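Local coordinates for protein aerobactin synthase IucC (Klebsiella pneumoniae, PDB 6CN7) that probably catalyses the ATP-dependent attachment of a second N-acetyl-N-hydroxylysine to N-citryl-N-acetyl-N-hydroxylysine, completing the siderophore aerobactin, at residues P44-R49 with L80-P85; D454-M459 with A531-F536. The protein carries 5 engineered substitutions. All coordinates share one frame; numbering follows the deposited sequence.

Contact 1. Residues P44-R49 with L80-P85; sequences PGAQWR and LMQLKP
Helix 76-87 packs against a small antiparallel beta-sheet at this point, where the helix side chain Q82 reaches across to W48 and A46 of strand 46-54. The specific part of the contact is one hydrogen bond. The indole N-H of W48 points at the side-chain oxygen of Q82, with NE1 of W48 2.7 Å from OE1 of Q82 and an N-H...O angle of 157°. The donor lies in the carbonyl plane of the amide, on a lone pair, while OE1 sits at the edge of the indole and close to the ring plane. Although each group meets the other near its own plane, the two planes are turned 61° apart, so ring and amide are not stacked. The first torsion of Q82 sets CG opposite the carbonyl carbon (chi1 -63°), and the chain then runs out extended, carrying the amide from the helix to the strand.

Beside this bond, the amide nitrogen lies against a methyl group: NE2 of Q82 is 3.1 Å from CB of A46, and CD of Q82 is 3.4 Å from the same carbon. The first approach is short for a nonbonded N...C pair, and at this resolution its exact value is doubtful. The indole donor favours the amide orientation with OE1 toward W48, consistent with NE2 having a hydrogen-bond partner outside the two segments.

C69 in a loop also touches A46, W48 and Q82. From helix 4-25, V16 and L20 meet the W48 ring, while M19 and L23 meet L83 of helix 76-87. The strand side chains alternate, with A46 and W48 directed to the helix and Q47 away from it, as is typical of a beta-sheet with one face covered by helices.

Contact 2. Residues D454-M459 with A531-F536; sequences DAFPEM and ALFSLF
Nonpolar contact carries most of this meeting between F456, in the loop after strand 449-452, and the pair L532 and F533, at the end of helix 527-532. CZ of F456 stands 3.9 Å from CD2 of L532 and 4.0 Å from CE2 of F533. Both partners lie at the edge of the F456 ring, near its plane, and CZ of F456 in turn lies at the edge of the F533 ring. The two phenylalanines therefore meet rim to rim, without a ring stack. The side chains of L532 and F533 each meet that of F456 from the opposite direction. In L532, CG opposite the backbone N (chi1 -175°) directs the branch at the loop, and chi2 then sets CD2 at the aromatic edge.

A polar group also rests on a methyl. OD2 of D454 is 3.4 Å from CD2 of L532 and 4.1 Å from CD1 of L532, so the carboxylate borders the leucine by van der Waals contact. The same CD2 thus touches both D454 and F456.

Hydrogen bonds shape the segments individually. The backbone N of M459 bonds to O of F456 at 2.9 Å, closing the 3-10 turn 457-459. Beyond the helix end, OG of S534 accepts from N of F536 at 3.2 Å, making an ST turn.

R529 of the same helix adds a positive charge, making a cation-pi interaction with F456 and a salt bridge with E458. Helix 475-499 flanks the contact: A475 touches L532 and F533.

The chemistry implies modest structural packing within the FhuF-like sequence region: side-chain ends bury 130 Å² in all, and directional links between loop and helix include the two made by R529, about one turn before L532.

How the contacts relate
From the N terminus, the chain passes helix 4-25 and enters the four-stranded antiparallel sheet. Contact 1 closes a loop whose two segments are separated by 30 residues, bringing helix 76-87 back onto strand 46-54. The chain then builds the nine-stranded sheet and helix 395-417 before reaching 454-459. Contact 2 closes a longer, largely helical excursion of 71 residues, joining the loop after strand 449-452 to the end of helix 527-532. The loops follow in series, neither enclosing nor crossing the other. The centres of contacts 1 and 2 are about 45 Å apart, and the nearest atoms of contacts 1 and 2 about 31 Å. Contact 1 joins elements within the N-terminal part, contact 2 elements within the C-terminal part.

Contact 1. Residues P44-R49 with L80-P85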
loop_
_atom_site.group_PDB
_atom_site.type_symbol
_atom_site.label_atom_id
_atom_site.label_comp_id
_atom_site.label_asym_id
_atom_site.label_seq_id
_atom_site.Cartn_x
_atom_site.Cartn_y
_atom_site.Cartn_z
ATOM N N PRO A 44 12.587 -29.021 20.738
ATOM C CA PRO A 44 12.741 -30.104 19.758
ATOM C C PRO A 44 13.800 -29.740 18.730
ATOM O O PRO A 44 13.709 -28.711 18.057
ATOM C CB PRO A 44 11.347 -30.217 19.129
ATOM C CG PRO A 44 10.420 -29.591 20.115
ATOM C CD PRO A 44 11.206 -28.511 20.788
ATOM N N GLY A 45 14.821 -30.585 18.626
ATOM C CA GLY A 45 15.845 -30.391 17.619
ATOM C C GLY A 45 16.799 -29.243 17.857
ATOM O O GLY A 45 17.486 -28.830 16.918
ATOM N N ALA A 46 16.870 -28.707 19.072
ATOM C CA ALA A 46 17.853 -27.673 19.359
ATOM C C ALA A 46 17.953 -27.474 20.863
ATOM O O ALA A 46 16.980 -27.673 21.597
ATOM C CB ALA A 46 17.495 -26.350 18.673
ATOM N N GLN A 47 19.145 -27.081 21.306
ATOM C CA GLN A 47 19.413 -26.756 22.699
ATOM C C GLN A 47 20.127 -25.416 22.755
ATOM O O GLN A 47 21.121 -25.209 22.053
ATOM C CB GLN A 47 20.270 -27.830 23.377
ATOM C CG GLN A 47 20.713 -27.461 24.792
ATOM C CD GLN A 47 21.641 -28.490 25.398
ATOM O OE1 GLN A 47 22.726 -28.744 24.878
ATOM N NE2 GLN A 47 21.221 -29.085 26.506
ATOM N N TRP A 48 19.624 -24.520 23.596
ATOM C CA TRP A 48 20.217 -23.207 23.805
ATOM C C TRP A 48 20.917 -23.190 25.154
ATOM O O TRP A 48 20.309 -23.523 26.175
ATOM C CB TRP A 48 19.157 -22.107 23.741
ATOM C CG TRP A 48 18.625 -21.904 22.364
ATOM C CD1 TRP A 48 17.544 -22.517 21.802
ATOM C CD2 TRP A 48 19.158 -21.035 21.361
ATOM N NE1 TRP A 48 17.368 -22.082 20.512
ATOM C CE2 TRP A 48 18.347 -21.169 20.216
ATOM C CE3 TRP A 48 20.242 -20.152 21.319
ATOM C CZ2 TRP A 48 18.585 -20.454 19.046
ATOM C CZ3 TRP A 48 20.475 -19.443 20.157
ATOM C CH2 TRP A 48 19.651 -19.598 19.036
ATOM N N ARG A 49 22.194 -22.816 25.150
ATOM C CA ARG A 49 22.995 -22.713 26.359
ATOM C C ARG A 49 23.461 -21.273 26.522
ATOM O O ARG A 49 23.703 -20.566 25.538
ATOM C CB ARG A 49 24.195 -23.667 26.313
ATOM C CG ARG A 49 23.784 -25.132 26.224
ATOM C CD ARG A 49 24.967 -26.079 26.121
ATOM N NE ARG A 49 25.785 -26.080 27.334
ATOM C CZ ARG A 49 26.989 -25.529 27.444
ATOM N NH1 ARG A 49 27.558 -24.918 26.411
ATOM N NH2 ARG A 49 27.639 -25.595 28.599
ATOM N N LEU A 80 12.726 -18.723 15.839
ATOM C CA LEU A 80 11.319 -18.710 15.453
ATOM C C LEU A 80 10.930 -20.009 14.758
ATOM O O LEU A 80 9.860 -20.567 15.025
ATOM C CB LEU A 80 11.037 -17.507 14.552
ATOM C CG LEU A 80 9.597 -17.333 14.058
ATOM C CD1 LEU A 80 8.616 -17.251 15.219
ATOM C CD2 LEU A 80 9.486 -16.090 13.184
ATOM N N MET A 81 11.790 -20.513 13.868
ATOM C CA MET A 81 11.508 -21.789 13.216
ATOM C C MET A 81 11.495 -22.935 14.219
ATOM O O MET A 81 10.715 -23.882 14.068
ATOM C CB MET A 81 12.536 -22.056 12.113
ATOM C CG MET A 81 12.505 -21.045 10.973
ATOM S SD MET A 81 10.884 -20.900 10.193
ATOM C CE MET A 81 10.666 -22.542 9.514
ATOM N N GLN A 82 12.338 -22.868 15.250
ATOM C CA GLN A 82 12.325 -23.893 16.287
ATOM C C GLN A 82 11.067 -23.833 17.142
ATOM O O GLN A 82 10.733 -24.824 17.799
ATOM C CB GLN A 82 13.559 -23.754 17.180
ATOM C CG GLN A 82 14.880 -23.963 16.455
ATOM C CD GLN A 82 16.074 -23.564 17.299
ATOM O OE1 GLN A 82 15.922 -22.999 18.382
ATOM N NE2 GLN A 82 17.271 -23.857 16.808
ATOM N N LEU A 83 10.366 -22.702 17.154
ATOM C CA LEU A 83 9.157 -22.560 17.956
ATOM C C LEU A 83 7.893 -22.997 17.229
ATOM O O LEU A 83 6.840 -23.102 17.868
ATOM C CB LEU A 83 8.983 -21.107 18.406
ATOM C CG LEU A 83 10.049 -20.543 19.345
ATOM C CD1 LEU A 83 9.833 -19.053 19.555
ATOM C CD2 LEU A 83 10.037 -21.274 20.675
ATOM N N LYS A 84 7.962 -23.243 15.921
ATOM C CA LYS A 84 6.771 -23.653 15.178
ATOM C C LYS A 84 6.096 -24.874 15.787
ATOM O O LYS A 84 4.866 -24.849 15.958
ATOM C CB LYS A 84 7.139 -23.897 13.708
ATOM C CG LYS A 84 5.956 -24.234 12.815
ATOM C CD LYS A 84 6.404 -24.407 11.374
ATOM C CE LYS A 84 5.266 -24.835 10.465
ATOM N NZ LYS A 84 5.738 -24.982 9.062
ATOM N N PRO A 85 6.809 -25.947 16.144
ATOM C CA PRO A 85 6.123 -27.061 16.823
ATOM C C PRO A 85 5.673 -26.701 18.225
ATOM O O PRO A 85 4.596 -27.126 18.660
ATOM C CB PRO A 85 7.181 -28.177 16.838
ATOM C CG PRO A 85 8.285 -27.711 15.931
ATOM C CD PRO A 85 8.240 -26.225 15.956
#

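Contact 2. Residues D454-M459 with A531-F536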
loop_
_atom_site.group_PDB
_atom_site.type_symbol
_atom_site.label_atom_id
_atom_site.label_comp_id
_atom_site.label_asym_id
_atom_site.label_seq_id
_atom_site.Cartn_x
_atom_site.Cartn_y
_atom_site.Cartn_z
ATOM N N ASP A 454 -18.386 -4.009 42.171
ATOM C CA ASP A 454 -18.985 -3.496 43.395
ATOM C C ASP A 454 -19.458 -2.061 43.191
ATOM O O ASP A 454 -18.901 -1.308 42.388
ATOM C CB ASP A 454 -17.978 -3.558 44.545
ATOM C CG ASP A 454 -17.485 -4.964 44.814
ATOM O OD1 ASP A 454 -17.905 -5.889 44.089
ATOM O OD2 ASP A 454 -16.678 -5.144 45.748
ATOM N N ALA A 455 -20.496 -1.684 43.930
ATOM C CA ALA A 455 -21.080 -0.348 43.838
ATOM C C ALA A 455 -20.463 0.518 44.929
ATOM O O ALA A 455 -20.864 0.452 46.095
ATOM C CB ALA A 455 -22.597 -0.409 43.963
ATOM N N PHE A 456 -19.479 1.332 44.546
ATOM C CA PHE A 456 -18.859 2.273 45.470
ATOM C C PHE A 456 -19.631 3.587 45.460
ATOM O O PHE A 456 -19.955 4.094 44.379
ATOM C CB PHE A 456 -17.407 2.540 45.088
ATOM C CG PHE A 456 -16.485 1.362 45.288
ATOM C CD1 PHE A 456 -16.931 0.188 45.875
ATOM C CD2 PHE A 456 -15.158 1.441 44.889
ATOM C CE1 PHE A 456 -16.075 -0.883 46.057
ATOM C CE2 PHE A 456 -14.297 0.373 45.070
ATOM C CZ PHE A 456 -14.758 -0.790 45.654
ATOM N N PRO A 457 -19.949 4.170 46.621
ATOM C CA PRO A 457 -20.580 5.499 46.605
ATOM C C PRO A 457 -19.773 6.523 45.830
ATOM O O PRO A 457 -20.346 7.372 45.135
ATOM C CB PRO A 457 -20.673 5.861 48.094
ATOM C CG PRO A 457 -20.636 4.562 48.813
ATOM C CD PRO A 457 -19.774 3.657 47.991
ATOM N N GLU A 458 -18.443 6.452 45.921
ATOM C CA GLU A 458 -17.579 7.397 45.228
ATOM C C GLU A 458 -17.697 7.296 43.713
ATOM O O GLU A 458 -17.140 8.144 43.009
ATOM C CB GLU A 458 -16.123 7.177 45.649
ATOM C CG GLU A 458 -15.873 7.300 47.147
ATOM C CD GLU A 458 -16.081 5.992 47.895
ATOM O OE1 GLU A 458 -16.661 5.055 47.308
ATOM O OE2 GLU A 458 -15.661 5.901 49.071
ATOM N N MET A 459 -18.405 6.290 43.196
ATOM C CA MET A 459 -18.598 6.125 41.762
ATOM C C MET A 459 -19.928 6.677 41.265
ATOM O O MET A 459 -20.151 6.702 40.050
ATOM C CB MET A 459 -18.509 4.644 41.383
ATOM C CG MET A 459 -17.214 4.261 40.714
ATOM S SD MET A 459 -17.191 2.532 40.205
ATOM C CE MET A 459 -18.348 2.598 38.845
ATOM N N ALA A 531 -8.184 -4.484 51.832
ATOM C CA ALA A 531 -8.338 -5.935 51.825
ATOM C C ALA A 531 -8.934 -6.407 50.506
ATOM O O ALA A 531 -8.580 -7.477 49.998
ATOM C CB ALA A 531 -9.212 -6.378 52.997
ATOM N N LEU A 532 -9.840 -5.613 49.934
ATOM C CA LEU A 532 -10.466 -5.977 48.668
ATOM C C LEU A 532 -9.490 -5.867 47.505
ATOM O O LEU A 532 -9.626 -6.596 46.516
ATOM C CB LEU A 532 -11.688 -5.088 48.432
ATOM C CG LEU A 532 -12.558 -5.395 47.213
ATOM C CD1 LEU A 532 -13.228 -6.752 47.347
ATOM C CD2 LEU A 532 -13.594 -4.300 47.032
ATOM N N PHE A 533 -8.509 -4.967 47.600
ATOM C CA PHE A 533 -7.503 -4.809 46.554
ATOM C C PHE A 533 -6.100 -5.010 47.115
ATOM O O PHE A 533 -5.267 -4.100 47.044
ATOM C CB PHE A 533 -7.593 -3.417 45.919
ATOM C CG PHE A 533 -8.891 -3.140 45.222
ATOM C CD1 PHE A 533 -9.225 -3.806 44.055
ATOM C CD2 PHE A 533 -9.766 -2.190 45.720
ATOM C CE1 PHE A 533 -10.418 -3.544 43.407
ATOM C CE2 PHE A 533 -10.959 -1.921 45.079
ATOM C CZ PHE A 533 -11.286 -2.597 43.921
ATOM N N SER A 534 -5.820 -6.188 47.667
ATOM C CA SER A 534 -4.569 -6.403 48.383
ATOM C C SER A 534 -3.425 -6.659 47.411
ATOM O O SER A 534 -3.531 -7.502 46.514
ATOM C CB SER A 534 -4.700 -7.575 49.351
ATOM O OG SER A 534 -3.436 -7.927 49.886
ATOM N N LEU A 535 -2.327 -5.927 47.598
ATOM C CA LEU A 535 -1.108 -6.123 46.829
ATOM C C LEU A 535 -0.080 -6.960 47.576
ATOM O O LEU A 535 1.058 -7.083 47.113
ATOM C CB LEU A 535 -0.495 -4.769 46.460
ATOM C CG LEU A 535 -1.362 -3.846 45.604
ATOM C CD1 LEU A 535 -0.746 -2.457 45.543
ATOM C CD2 LEU A 535 -1.534 -4.421 44.205
ATOM N N PHE A 536 -0.454 -7.545 48.716
ATOM C CA PHE A 536 0.483 -8.278 49.561
ATOM C C PHE A 536 0.060 -9.726 49.784
ATOM O O PHE A 536 0.528 -10.364 50.732
ATOM C CB PHE A 536 0.653 -7.558 50.899
ATOM C CG PHE A 536 1.271 -6.196 50.772
ATOM C CD1 PHE A 536 0.480 -5.079 50.553
ATOM C CD2 PHE A 536 2.643 -6.033 50.857
ATOM C CE1 PHE A 536 1.048 -3.827 50.430
ATOM C CE2 PHE A 536 3.214 -4.785 50.736
ATOM C CZ PHE A 536 2.416 -3.679 50.522
#